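Local coordinates for catalase-3 (Neurospora crassa, PDB 4AJ9), which catalyses the heme-dependent breakdown of hydrogen peroxide into water and molecular oxygen, at residues 24-29 / 44-49; 320-325 / 368-373; 457-462 / 672-677; 463-468 / 492-497. All blocks are in the same frame, centred on the assembly; numbering follows the deposited sequence.

Contact 1: 24-29 / 44-49; sequences GNIEEQ and DFIFRQ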
loop_
_atom_site.group_PDB
_atom_site.type_symbol
_atom_site.label_atom_id
_atom_site.label_comp_id
_atom_site.label_asym_id
_atom_site.label_seq_id
_atom_site.Cartn_x
_atom_site.Cartn_y
_atom_site.Cartn_z
ATOM N N GLY C 24 4.756 -23.854 -13.843
ATOM C CA GLY C 24 5.344 -24.004 -15.151
ATOM C C GLY C 24 6.844 -23.890 -15.017
ATOM O O GLY C 24 7.365 -22.881 -14.532
ATOM N N ASN C 25 7.533 -24.952 -15.419
ATOM C CA ASN C 25 8.992 -24.959 -15.440
ATOM C C ASN C 25 9.565 -23.976 -16.439
ATOM O O ASN C 25 9.017 -23.792 -17.528
ATOM C CB ASN C 25 9.506 -26.368 -15.727
ATOM C CG ASN C 25 9.141 -27.346 -14.635
ATOM O OD1 ASN C 25 8.670 -26.953 -13.563
ATOM N ND2 ASN C 25 9.376 -28.628 -14.886
ATOM N N ILE C 26 10.674 -23.337 -16.065
ATOM C CA ILE C 26 11.276 -22.307 -16.890
ATOM C C ILE C 26 12.793 -22.293 -16.762
ATOM O O ILE C 26 13.375 -23.024 -15.968
ATOM C CB ILE C 26 10.791 -20.912 -16.471
ATOM C CG1 ILE C 26 11.227 -20.616 -15.032
ATOM C CG2 ILE C 26 9.272 -20.790 -16.643
ATOM C CD1 ILE C 26 10.873 -19.225 -14.541
ATOM N N GLU C 27 13.420 -21.434 -17.555
ATOM C CA GLU C 27 14.793 -21.043 -17.329
ATOM C C GLU C 27 14.725 -19.531 -17.145
ATOM O O GLU C 27 13.842 -18.889 -17.695
ATOM C CB GLU C 27 15.683 -21.427 -18.513
ATOM C CG GLU C 27 15.265 -20.808 -19.854
ATOM C CD GLU C 27 16.278 -21.061 -20.958
ATOM O OE1 GLU C 27 17.483 -20.803 -20.741
ATOM O OE2 GLU C 27 15.872 -21.519 -22.050
ATOM N N GLU C 28 15.624 -18.959 -16.361
ATOM C CA GLU C 28 15.547 -17.517 -16.111
ATOM C C GLU C 28 16.926 -16.900 -15.914
ATOM O O GLU C 28 17.116 -16.038 -15.057
ATOM C CB GLU C 28 14.623 -17.213 -14.929
ATOM C CG GLU C 28 14.703 -18.231 -13.799
ATOM C CD GLU C 28 16.002 -18.131 -13.011
ATOM O OE1 GLU C 28 16.992 -18.784 -13.410
ATOM O OE2 GLU C 28 16.026 -17.424 -11.974
ATOM N N GLN C 29 17.876 -17.339 -16.739
ATOM C CA GLN C 29 19.224 -16.775 -16.753
ATOM C C GLN C 29 19.490 -15.926 -18.004
ATOM O O GLN C 29 20.541 -15.288 -18.104
ATOM C CB GLN C 29 20.270 -17.892 -16.644
ATOM C CG GLN C 29 20.277 -18.538 -15.264
ATOM C CD GLN C 29 20.590 -17.528 -14.180
ATOM O OE1 GLN C 29 21.598 -16.814 -14.249
ATOM N NE2 GLN C 29 19.719 -17.442 -13.184
ATOM N N ASP C 44 8.669 -11.031 -22.629
ATOM C CA ASP C 44 9.398 -11.894 -21.721
ATOM C C ASP C 44 8.716 -11.880 -20.345
ATOM O O ASP C 44 9.112 -11.131 -19.441
ATOM C CB ASP C 44 10.865 -11.483 -21.606
ATOM C CG ASP C 44 11.681 -12.518 -20.877
ATOM O OD1 ASP C 44 11.063 -13.454 -20.323
ATOM O OD2 ASP C 44 12.919 -12.402 -20.848
ATOM N N PHE C 45 7.692 -12.716 -20.204
ATOM C CA PHE C 45 6.932 -12.803 -18.961
ATOM C C PHE C 45 7.802 -13.347 -17.825
ATOM O O PHE C 45 7.628 -12.970 -16.663
ATOM C CB PHE C 45 5.700 -13.689 -19.163
ATOM C CG PHE C 45 6.015 -15.151 -19.357
ATOM C CD1 PHE C 45 6.410 -15.633 -20.602
ATOM C CD2 PHE C 45 5.878 -16.052 -18.302
ATOM C CE1 PHE C 45 6.679 -16.982 -20.782
ATOM C CE2 PHE C 45 6.148 -17.404 -18.476
ATOM C CZ PHE C 45 6.549 -17.869 -19.714
ATOM N N ILE C 46 8.745 -14.221 -18.177
ATOM C CA ILE C 46 9.688 -14.818 -17.220
ATOM C C ILE C 46 10.562 -13.750 -16.568
ATOM O O ILE C 46 10.655 -13.679 -15.349
ATOM C CB ILE C 46 10.586 -15.874 -17.910
ATOM C CG1 ILE C 46 9.756 -17.095 -18.326
ATOM C CG2 ILE C 46 11.768 -16.296 -17.014
ATOM C CD1 ILE C 46 10.548 -18.084 -19.163
ATOM N N PHE C 47 11.212 -12.923 -17.382
ATOM C CA PHE C 47 11.962 -11.797 -16.838
ATOM C C PHE C 47 11.124 -10.914 -15.887
ATOM O O PHE C 47 11.528 -10.634 -14.756
ATOM C CB PHE C 47 12.515 -10.914 -17.957
ATOM C CG PHE C 47 13.082 -9.623 -17.453
ATOM C CD1 PHE C 47 14.345 -9.589 -16.882
ATOM C CD2 PHE C 47 12.346 -8.456 -17.525
ATOM C CE1 PHE C 47 14.859 -8.408 -16.382
ATOM C CE2 PHE C 47 12.857 -7.279 -17.045
ATOM C CZ PHE C 47 14.115 -7.254 -16.472
ATOM N N ARG C 48 9.978 -10.444 -16.359
ATOM C CA ARG C 48 9.209 -9.483 -15.570
ATOM C C ARG C 48 8.682 -10.062 -14.266
ATOM O O ARG C 48 8.746 -9.396 -13.246
ATOM C CB ARG C 48 8.099 -8.801 -16.387
ATOM C CG ARG C 48 8.617 -7.643 -17.254
ATOM C CD ARG C 48 7.510 -6.954 -18.062
ATOM N NE ARG C 48 6.921 -7.863 -19.038
ATOM C CZ ARG C 48 5.841 -8.603 -18.818
ATOM N NH1 ARG C 48 5.200 -8.525 -17.659
ATOM N NH2 ARG C 48 5.408 -9.423 -19.758
ATOM N N GLN C 49 8.189 -11.300 -14.277
ATOM C CA GLN C 49 7.703 -11.895 -13.020
ATOM C C GLN C 49 8.834 -12.098 -11.993
ATOM O O GLN C 49 8.632 -11.944 -10.783
ATOM C CB GLN C 49 6.904 -13.195 -13.257
ATOM C CG GLN C 49 7.671 -14.344 -13.929
ATOM C CD GLN C 49 8.396 -15.274 -12.953
ATOM O OE1 GLN C 49 7.841 -15.687 -11.942
ATOM N NE2 GLN C 49 9.653 -15.608 -13.270
#
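Ile46 overlaps Ile26, the two branched chains sliding past each other in opposite directions. At one end Ile46 CD1 lies 3.9 Å from Ile26 CG2, and at the other Ile26 CD1 lies 3.9 Å from Ile46 CG2. Ile26 carries CG1 between its backbone N and carbonyl carbon (chi1 63°), which leaves CG2 beside its own N, against the tip of Ile46. The CG2 methyl of Ile46 also touches the backbone, 3.4 Å from Glu27 O, and meets Glu28 CB at 3.7 Å. Gln49 approaches Ile26 tip to tip, with NE2 4.0 Å from Ile26 CD1. Its folded chain turns that NE2 back onto a lone pair of Ile46 O at 3.0 Å, while OE1 takes the N-H of Asp21. An alanine in place of Ile46 would probably open a gap beneath Ile26 and Glu28 CB and leave the extended segment free to shift. Glu28 sends its carboxylate away, to a salt bridge with Lys50, and Asp44, which N-caps helix 45-55 through Phe47 N, is also paired with Arg432 of a third subunit. The segment 24-29 belongs to the N-terminal arm that threads between subunits in tetrameric catalases; Asn25 ND2 bonds Gly415 O of a second subunit. No hydrogen bond joins 24-29 to 44-49, which implies that these two segments hold each other by shape and van der Waals contact.

Contact 2: 320-325 / 368-373; sequences FAETEQ and LPINRP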
loop_
_atom_site.group_PDB
_atom_site.type_symbol
_atom_site.label_atom_id
_atom_site.label_comp_id
_atom_site.label_asym_id
_atom_site.label_seq_id
_atom_site.Cartn_x
_atom_site.Cartn_y
_atom_site.Cartn_z
ATOM N N PHE C 320 13.348 -13.213 7.140
ATOM C CA PHE C 320 12.330 -12.246 6.735
ATOM C C PHE C 320 10.923 -12.724 7.087
ATOM O O PHE C 320 10.130 -11.970 7.658
ATOM C CB PHE C 320 12.396 -11.918 5.235
ATOM C CG PHE C 320 11.255 -11.030 4.768
ATOM C CD1 PHE C 320 10.044 -11.585 4.392
ATOM C CD2 PHE C 320 11.393 -9.647 4.730
ATOM C CE1 PHE C 320 8.992 -10.789 3.976
ATOM C CE2 PHE C 320 10.338 -8.842 4.308
ATOM C CZ PHE C 320 9.138 -9.424 3.933
ATOM N N ALA C 321 10.607 -13.963 6.724
ATOM C CA ALA C 321 9.255 -14.494 6.922
ATOM C C ALA C 321 8.893 -14.537 8.398
ATOM O O ALA C 321 7.738 -14.345 8.774
ATOM C CB ALA C 321 9.138 -15.892 6.322
ATOM N N GLU C 322 9.898 -14.805 9.221
ATOM C CA GLU C 322 9.702 -14.998 10.653
ATOM C C GLU C 322 10.050 -13.759 11.473
ATOM O O GLU C 322 9.152 -13.050 11.951
ATOM C CB GLU C 322 10.484 -16.235 11.123
ATOM C CG GLU C 322 10.005 -17.500 10.444
ATOM C CD GLU C 322 10.835 -18.732 10.782
ATOM O OE1 GLU C 322 10.880 -19.123 11.971
ATOM O OE2 GLU C 322 11.430 -19.312 9.848
ATOM N N THR C 323 11.348 -13.489 11.620
ATOM C CA THR C 323 11.810 -12.377 12.441
ATOM C C THR C 323 11.344 -11.003 11.934
ATOM O O THR C 323 10.808 -10.207 12.707
ATOM C CB THR C 323 13.342 -12.384 12.585
ATOM O OG1 THR C 323 13.771 -13.651 13.120
ATOM C CG2 THR C 323 13.792 -11.259 13.523
ATOM N N GLU C 324 11.556 -10.707 10.654
ATOM C CA GLU C 324 11.190 -9.381 10.147
ATOM C C GLU C 324 9.675 -9.141 10.155
ATOM O O GLU C 324 9.214 -8.054 10.516
ATOM C CB GLU C 324 11.745 -9.140 8.736
ATOM C CG GLU C 324 11.565 -7.695 8.253
ATOM C CD GLU C 324 12.413 -6.698 9.040
ATOM O OE1 GLU C 324 13.381 -7.140 9.702
ATOM O OE2 GLU C 324 12.125 -5.476 8.985
ATOM N N GLN C 325 8.907 -10.156 9.759
ATOM C CA GLN C 325 7.463 -10.019 9.642
ATOM C C GLN C 325 6.689 -10.118 10.960
ATOM O O GLN C 325 5.571 -9.642 11.037
ATOM C CB GLN C 325 6.884 -11.017 8.632
ATOM C CG GLN C 325 7.186 -10.673 7.176
ATOM C CD GLN C 325 6.302 -11.425 6.178
ATOM O OE1 GLN C 325 5.729 -10.823 5.267
ATOM N NE2 GLN C 325 6.212 -12.738 6.331
ATOM N N LEU C 368 -0.365 -14.071 8.739
ATOM C CA LEU C 368 0.973 -14.533 8.385
ATOM C C LEU C 368 1.360 -15.687 9.308
ATOM O O LEU C 368 1.034 -15.674 10.490
ATOM C CB LEU C 368 1.989 -13.400 8.504
ATOM C CG LEU C 368 1.750 -12.238 7.537
ATOM C CD1 LEU C 368 2.688 -11.078 7.844
ATOM C CD2 LEU C 368 1.923 -12.712 6.095
ATOM N N PRO C 369 2.052 -16.694 8.769
ATOM C CA PRO C 369 2.365 -17.866 9.599
ATOM C C PRO C 369 2.950 -17.504 10.966
ATOM O O PRO C 369 2.531 -18.073 11.977
ATOM C CB PRO C 369 3.379 -18.626 8.746
ATOM C CG PRO C 369 2.966 -18.282 7.320
ATOM C CD PRO C 369 2.579 -16.820 7.398
ATOM N N ILE C 370 3.893 -16.569 11.007
ATOM C CA ILE C 370 4.565 -16.247 12.276
ATOM C C ILE C 370 3.652 -15.499 13.258
ATOM O O ILE C 370 3.876 -15.535 14.468
ATOM C CB ILE C 370 5.893 -15.457 12.051
ATOM C CG1 ILE C 370 6.723 -15.385 13.343
ATOM C CG2 ILE C 370 5.615 -14.070 11.501
ATOM C CD1 ILE C 370 7.391 -16.713 13.737
ATOM N N ASN C 371 2.615 -14.837 12.737
ATOM C CA ASN C 371 1.642 -14.138 13.579
ATOM C C ASN C 371 0.424 -14.972 13.991
ATOM O O ASN C 371 -0.262 -14.637 14.951
ATOM C CB ASN C 371 1.174 -12.852 12.898
ATOM C CG ASN C 371 2.218 -11.763 12.952
ATOM O OD1 ASN C 371 2.943 -11.638 13.939
ATOM N ND2 ASN C 371 2.304 -10.970 11.890
ATOM N N ARG C 372 0.138 -16.049 13.261
ATOM C CA ARG C 372 -1.036 -16.859 13.590
ATOM C C ARG C 372 -0.975 -17.415 15.006
ATOM O O ARG C 372 0.079 -17.859 15.461
ATOM C CB ARG C 372 -1.186 -18.032 12.614
ATOM C CG ARG C 372 -1.522 -17.644 11.199
ATOM C CD ARG C 372 -1.771 -18.891 10.378
ATOM N NE ARG C 372 -2.870 -19.664 10.950
ATOM C CZ ARG C 372 -3.453 -20.691 10.343
ATOM N NH1 ARG C 372 -3.040 -21.068 9.141
ATOM N NH2 ARG C 372 -4.447 -21.338 10.935
ATOM N N PRO C 373 -2.118 -17.407 15.706
ATOM C CA PRO C 373 -2.211 -18.103 16.992
ATOM C C PRO C 373 -2.285 -19.595 16.735
ATOM O O PRO C 373 -2.534 -19.972 15.592
ATOM C CB PRO C 373 -3.551 -17.618 17.555
ATOM C CG PRO C 373 -4.380 -17.372 16.334
ATOM C CD PRO C 373 -3.399 -16.798 15.314
HETATM O O HOH W 1 5.498 -15.799 8.571
#
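The amide of Gln325 has Leu368 CD1 over one face, 4.0 Å from CD, the two side chains crossing at about a right angle. At the edge of the same amide NE2 donates in its plane to Ala321 O at 3.3 Å, and it also bonds Gln387 O of a second subunit. In the catalase fold this joins the short helix 319-324, which follows a strand of the antiparallel barrel, to the loop after helix 343-360, the helix carrying the probable heme-iron ligand Tyr352. The amide of Asn371 brings ND2 to 3.6 Å from Gln325 O without a hydrogen bond.

Ile370 fills the centre. With CG1 anti to the backbone N (chi1 -168°), it lays that carbon 3.6 Å from Glu322 O, while CD1 reaches Glu322 CB. The polar ends are engaged apart from this, the Glu322 carboxylate by His72 and Arg3, Asn371 OD1 by Ser327 N and its ND2 by Phe365 O. Ala321 O, which has Ile370 CG2 3.5 Å away, accepts a hydrogen bond from a bridging water at 2.7 Å, and that same water accepts from Ile370 N at 3.0 Å.

Contact 3: 457-462 / 672-677; sequences QQFVIN and ERFAVD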
loop_
_atom_site.group_PDB
_atom_site.type_symbol
_atom_site.label_atom_id
_atom_site.label_comp_id
_atom_site.label_asym_id
_atom_site.label_seq_id
_atom_site.Cartn_x
_atom_site.Cartn_y
_atom_site.Cartn_z
ATOM N N GLN C 457 29.795 2.939 38.362
ATOM C CA GLN C 457 29.383 4.344 38.399
ATOM C C GLN C 457 30.269 5.160 37.469
ATOM O O GLN C 457 29.814 6.099 36.807
ATOM C CB GLN C 457 29.474 4.898 39.825
ATOM C CG GLN C 457 28.454 4.322 40.798
ATOM C CD GLN C 457 28.599 4.920 42.193
ATOM O OE1 GLN C 457 29.683 5.354 42.569
ATOM N NE2 GLN C 457 27.504 4.961 42.955
ATOM N N GLN C 458 31.544 4.797 37.411
ATOM C CA GLN C 458 32.471 5.528 36.559
ATOM C C GLN C 458 32.099 5.340 35.085
ATOM O O GLN C 458 32.203 6.272 34.298
ATOM C CB GLN C 458 33.923 5.105 36.819
ATOM C CG GLN C 458 34.954 5.974 36.094
ATOM C CD GLN C 458 34.989 7.399 36.598
ATOM O OE1 GLN C 458 35.363 7.658 37.745
ATOM N NE2 GLN C 458 34.620 8.338 35.738
ATOM N N PHE C 459 31.652 4.137 34.722
ATOM C CA PHE C 459 31.241 3.864 33.345
ATOM C C PHE C 459 30.076 4.761 32.941
ATOM O O PHE C 459 30.052 5.306 31.835
ATOM C CB PHE C 459 30.861 2.396 33.162
ATOM C CG PHE C 459 32.035 1.455 33.150
ATOM C CD1 PHE C 459 33.273 1.881 32.721
ATOM C CD2 PHE C 459 31.889 0.140 33.557
ATOM C CE1 PHE C 459 34.345 1.011 32.697
ATOM C CE2 PHE C 459 32.956 -0.729 33.541
ATOM C CZ PHE C 459 34.184 -0.289 33.105
ATOM N N VAL C 460 29.102 4.897 33.840
ATOM C CA VAL C 460 27.960 5.781 33.606
ATOM C C VAL C 460 28.427 7.218 33.382
ATOM O O VAL C 460 28.042 7.868 32.404
ATOM C CB VAL C 460 26.961 5.741 34.785
ATOM C CG1 VAL C 460 25.948 6.875 34.675
ATOM C CG2 VAL C 460 26.265 4.357 34.890
ATOM N N ILE C 461 29.276 7.716 34.275
ATOM C CA ILE C 461 29.774 9.083 34.159
ATOM C C ILE C 461 30.559 9.295 32.858
ATOM O O ILE C 461 30.408 10.313 32.180
ATOM C CB ILE C 461 30.660 9.442 35.375
ATOM C CG1 ILE C 461 29.780 9.864 36.552
ATOM C CG2 ILE C 461 31.636 10.563 35.025
ATOM C CD1 ILE C 461 30.476 9.772 37.892
ATOM N N ASN C 462 31.414 8.332 32.533
ATOM C CA ASN C 462 32.222 8.396 31.324
ATOM C C ASN C 462 31.388 8.320 30.048
ATOM O O ASN C 462 31.744 8.912 29.037
ATOM C CB ASN C 462 33.299 7.309 31.331
ATOM C CG ASN C 462 34.425 7.620 32.303
ATOM O OD1 ASN C 462 34.501 8.725 32.849
ATOM N ND2 ASN C 462 35.308 6.661 32.508
ATOM N N GLU C 672 39.705 -3.533 37.634
ATOM C CA GLU C 672 40.844 -2.841 38.225
ATOM C C GLU C 672 41.628 -2.096 37.159
ATOM O O GLU C 672 42.481 -1.273 37.475
ATOM C CB GLU C 672 41.758 -3.801 38.990
ATOM C CG GLU C 672 41.808 -5.198 38.424
ATOM C CD GLU C 672 40.641 -6.045 38.889
ATOM O OE1 GLU C 672 40.501 -6.249 40.114
ATOM O OE2 GLU C 672 39.868 -6.510 38.032
ATOM N N ARG C 673 41.320 -2.379 35.895
ATOM C CA ARG C 673 42.065 -1.803 34.772
ATOM C C ARG C 673 41.500 -0.470 34.303
ATOM O O ARG C 673 41.971 0.104 33.314
ATOM C CB ARG C 673 42.100 -2.783 33.601
ATOM C CG ARG C 673 42.728 -4.115 33.957
ATOM C CD ARG C 673 42.868 -5.018 32.745
ATOM N NE ARG C 673 43.103 -6.389 33.178
ATOM C CZ ARG C 673 42.862 -7.466 32.443
ATOM N NH1 ARG C 673 42.387 -7.348 31.210
ATOM N NH2 ARG C 673 43.103 -8.669 32.948
ATOM N N PHE C 674 40.493 0.025 35.014
ATOM C CA PHE C 674 39.835 1.268 34.636
ATOM C C PHE C 674 39.974 2.352 35.691
ATOM O O PHE C 674 39.547 2.176 36.830
ATOM C CB PHE C 674 38.363 1.002 34.332
ATOM C CG PHE C 674 38.169 0.009 33.235
ATOM C CD1 PHE C 674 38.153 -1.346 33.513
ATOM C CD2 PHE C 674 38.067 0.425 31.915
ATOM C CE1 PHE C 674 38.000 -2.273 32.502
ATOM C CE2 PHE C 674 37.917 -0.506 30.900
ATOM C CZ PHE C 674 37.883 -1.849 31.196
ATOM N N ALA C 675 40.577 3.468 35.294
ATOM C CA ALA C 675 40.786 4.606 36.184
ATOM C C ALA C 675 39.468 5.228 36.648
ATOM O O ALA C 675 38.565 5.466 35.847
ATOM C CB ALA C 675 41.642 5.664 35.487
ATOM N N VAL C 676 39.375 5.504 37.943
ATOM C CA VAL C 676 38.241 6.225 38.509
ATOM C C VAL C 676 38.675 7.654 38.817
ATOM O O VAL C 676 39.848 7.891 39.094
ATOM C CB VAL C 676 37.729 5.558 39.797
ATOM C CG1 VAL C 676 36.683 6.431 40.463
ATOM C CG2 VAL C 676 37.153 4.192 39.488
ATOM N N ASP C 677 37.738 8.601 38.746
ATOM C CA ASP C 677 38.054 10.005 38.973
ATOM C C ASP C 677 38.764 10.159 40.309
ATOM O O ASP C 677 38.311 9.618 41.311
ATOM C CB ASP C 677 36.783 10.852 38.952
ATOM C CG ASP C 677 36.176 10.942 37.574
ATOM O OD1 ASP C 677 36.950 11.104 36.607
ATOM O OD2 ASP C 677 34.933 10.829 37.453
HETATM O O HOH W 2 37.649 5.292 33.439
#
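Gln458 places CG anti to its backbone N (chi1 -172°) and then bends at chi2 (66°), which carries its amide out to the backbone and carboxylate of Asp677. Gln458 OE1 accepts from Asp677 N at 2.7 Å, the donor standing above the carbonyl plane. In return Gln458 NE2 donates to Asp677 OD2 at 3.0 Å, in the plane of its own amide but from above that of the carboxylate. The amide and carboxylate planes stand nearly perpendicular. NE2 has a second acceptor one helical turn on, Asn462 OD1 at 2.9 Å, which steadies the rotation of the amide. Two acceptors, Gln458 OE1 and Asp677 OD2, stand close together, and Arg494 probably eases their repulsion through a salt bridge from NE to Asp677 OD2 and a hydrogen bond from NH2 to Gln458 OE1. A leucine in place of Gln458 would probably leave Asp677 N without its acceptor and OD2 without one of its donors, with Arg494 and Arg465 still holding the carboxylate.

Farther along, Phe459 turns its edge to the face of Phe674 in a T-shaped pair, centroids 5.2 Å apart and planes at 83°. Phe459 CZ lies over the centre of the Phe674 ring. A water held by Ala675 O at 2.6 Å makes a weak bond to Asn462 ND2.

The tail after helix 654-667, last helix of the C-terminal parallel-sheet domain, is thereby laid on helix 454-468, with Arg494 of helix 489-499 packed against Ile461 and Val676, and Pro606 of a third subunit on Asp677.

Contact 4: 463-468 / 492-497; sequences AIRFEA and AKRVAV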
loop_
_atom_site.group_PDB
_atom_site.type_symbol
_atom_site.label_atom_id
_atom_site.label_comp_id
_atom_site.label_asym_id
_atom_site.label_seq_id
_atom_site.Cartn_x
_atom_site.Cartn_y
_atom_site.Cartn_z
ATOM N N ALA C 463 30.290 7.574 30.096
ATOM C CA ALA C 463 29.380 7.515 28.960
ATOM C C ALA C 463 28.703 8.876 28.787
ATOM O O ALA C 463 28.581 9.397 27.674
ATOM C CB ALA C 463 28.352 6.402 29.154
ATOM N N ILE C 464 28.271 9.465 29.897
ATOM C CA ILE C 464 27.660 10.792 29.842
ATOM C C ILE C 464 28.665 11.826 29.350
ATOM O O ILE C 464 28.330 12.684 28.527
ATOM C CB ILE C 464 27.087 11.222 31.206
ATOM C CG1 ILE C 464 25.994 10.239 31.657
ATOM C CG2 ILE C 464 26.542 12.651 31.124
ATOM C CD1 ILE C 464 25.476 10.483 33.105
ATOM N N ARG C 465 29.900 11.743 29.847
ATOM C CA ARG C 465 30.971 12.617 29.355
ATOM C C ARG C 465 31.162 12.464 27.846
ATOM O O ARG C 465 31.264 13.450 27.114
ATOM C CB ARG C 465 32.307 12.298 30.050
ATOM C CG ARG C 465 32.405 12.748 31.500
ATOM C CD ARG C 465 33.676 12.163 32.160
ATOM N NE ARG C 465 34.013 12.812 33.426
ATOM C CZ ARG C 465 34.921 12.359 34.290
ATOM N NH1 ARG C 465 35.579 11.227 34.051
ATOM N NH2 ARG C 465 35.164 13.037 35.406
ATOM N N PHE C 466 31.240 11.222 27.380
ATOM C CA PHE C 466 31.454 10.982 25.952
ATOM C C PHE C 466 30.316 11.623 25.145
ATOM O O PHE C 466 30.555 12.456 24.267
ATOM C CB PHE C 466 31.563 9.476 25.672
ATOM C CG PHE C 466 31.529 9.119 24.205
ATOM C CD1 PHE C 466 30.320 8.902 23.562
ATOM C CD2 PHE C 466 32.710 8.984 23.474
ATOM C CE1 PHE C 466 30.273 8.571 22.209
ATOM C CE2 PHE C 466 32.678 8.651 22.116
ATOM C CZ PHE C 466 31.454 8.440 21.483
ATOM N N GLU C 467 29.082 11.244 25.476
ATOM C CA GLU C 467 27.886 11.713 24.769
ATOM C C GLU C 467 27.689 13.223 24.799
ATOM O O GLU C 467 27.470 13.847 23.763
ATOM C CB GLU C 467 26.632 11.022 25.324
ATOM C CG GLU C 467 26.657 9.504 25.155
ATOM C CD GLU C 467 25.494 8.978 24.337
ATOM O OE1 GLU C 467 24.509 9.725 24.139
ATOM O OE2 GLU C 467 25.564 7.809 23.896
ATOM N N ALA C 468 27.743 13.807 25.991
ATOM C CA ALA C 468 27.462 15.222 26.152
ATOM C C ALA C 468 28.502 16.109 25.457
ATOM O O ALA C 468 28.196 17.221 25.022
ATOM C CB ALA C 468 27.357 15.570 27.639
ATOM N N ALA C 492 27.316 15.521 38.576
ATOM C CA ALA C 492 27.358 16.725 37.757
ATOM C C ALA C 492 28.764 17.331 37.742
ATOM O O ALA C 492 29.240 17.773 36.697
ATOM C CB ALA C 492 26.324 17.743 38.239
ATOM N N LYS C 493 29.426 17.346 38.897
ATOM C CA LYS C 493 30.815 17.816 38.984
ATOM C C LYS C 493 31.728 17.019 38.049
ATOM O O LYS C 493 32.477 17.585 37.232
ATOM C CB LYS C 493 31.323 17.755 40.437
ATOM C CG LYS C 493 30.810 18.908 41.316
ATOM C CD LYS C 493 30.975 18.614 42.807
ATOM C CE LYS C 493 32.432 18.560 43.226
ATOM N NZ LYS C 493 33.073 19.907 43.175
ATOM N N ARG C 494 31.638 15.699 38.141
ATOM C CA ARG C 494 32.514 14.844 37.358
ATOM C C ARG C 494 32.247 14.965 35.853
ATOM O O ARG C 494 33.182 15.003 35.056
ATOM C CB ARG C 494 32.434 13.403 37.871
ATOM C CG ARG C 494 33.103 13.258 39.233
ATOM C CD ARG C 494 32.577 12.083 40.028
ATOM N NE ARG C 494 33.109 10.808 39.561
ATOM C CZ ARG C 494 32.818 9.638 40.121
ATOM N NH1 ARG C 494 31.998 9.578 41.171
ATOM N NH2 ARG C 494 33.341 8.525 39.638
ATOM N N VAL C 495 30.975 15.068 35.471
ATOM C CA VAL C 495 30.618 15.301 34.072
ATOM C C VAL C 495 31.055 16.696 33.624
ATOM O O VAL C 495 31.639 16.859 32.555
ATOM C CB VAL C 495 29.098 15.126 33.828
ATOM C CG1 VAL C 495 28.702 15.675 32.456
ATOM C CG2 VAL C 495 28.691 13.653 33.987
ATOM N N ALA C 496 30.776 17.698 34.451
ATOM C CA ALA C 496 31.148 19.077 34.140
ATOM C C ALA C 496 32.622 19.188 33.755
ATOM O O ALA C 496 32.978 19.964 32.875
ATOM C CB ALA C 496 30.837 20.001 35.322
ATOM N N VAL C 497 33.477 18.415 34.414
ATOM C CA VAL C 497 34.906 18.472 34.113
ATOM C C VAL C 497 35.154 18.259 32.627
ATOM O O VAL C 497 35.860 19.038 31.988
ATOM C CB VAL C 497 35.703 17.426 34.898
ATOM C CG1 VAL C 497 37.134 17.341 34.353
ATOM C CG2 VAL C 497 35.715 17.773 36.378
#
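Arg465 grips Arg494 O side-on with two nitrogens, NE at 2.9 Å and NH2 at 2.8 Å. The oxygen lies in the guanidinium plane, at its edge, while both donors come from one face of the carbonyl plane. The arginine chain is extended from CG to NE, and its CG passes 4.0 Å from Val495 CA. Beside it Ile464 and Val495 cross at about a right angle, Ile464 CG2 meeting Val495 CG2 at 3.7 Å and Val495 CG1 a little farther off.

In the second shell, Asn462 OD1 takes NH1 of Arg465 and Asp677 OD1 takes NH2, which fix the guanidinium from its other N-H groups. Arg465 NH2 and Arg494 NE are only 5.1 Å apart, and their like charges are probably balanced by Asp677, whose other oxygen pairs with Arg494, while Asp490 holds the NH1 of Arg494. Leu484 lies against Ile464 and Leu481 against Val495, both on helix 474-487, while Leu607 of a third subunit packs on Arg465.

The short axes approach to 9.1 Å and cross at -42°. Such side-by-side packing of helices 454-468, 474-487 and 489-499 belongs to the helical domain that follows the barrel and the wrapping segment in heme catalases.

Contacts 1, 2 and 4 are buried, contact 3 only partly so. Contacts 3 and 4 share helix 454-468 and touch directly: Asp677 of contact 3 forms salt bridges with both Arg465 and Arg494 of contact 4, making one charged network between helical domain and C-terminal tail. Contacts 1 and 2 lie on the opposite side of the chain's centre, within the catalase core, and both meet the second subunit. Neither has a direct hydrogen bond between its segments: contact 1 is apolar packing of an arm among subunits, contact 2 adds a bridging water and has the Asn371 side chain about 8 Å from a heme. Aromatic stacking occurs in contact 3, helix-helix packing in contact 4.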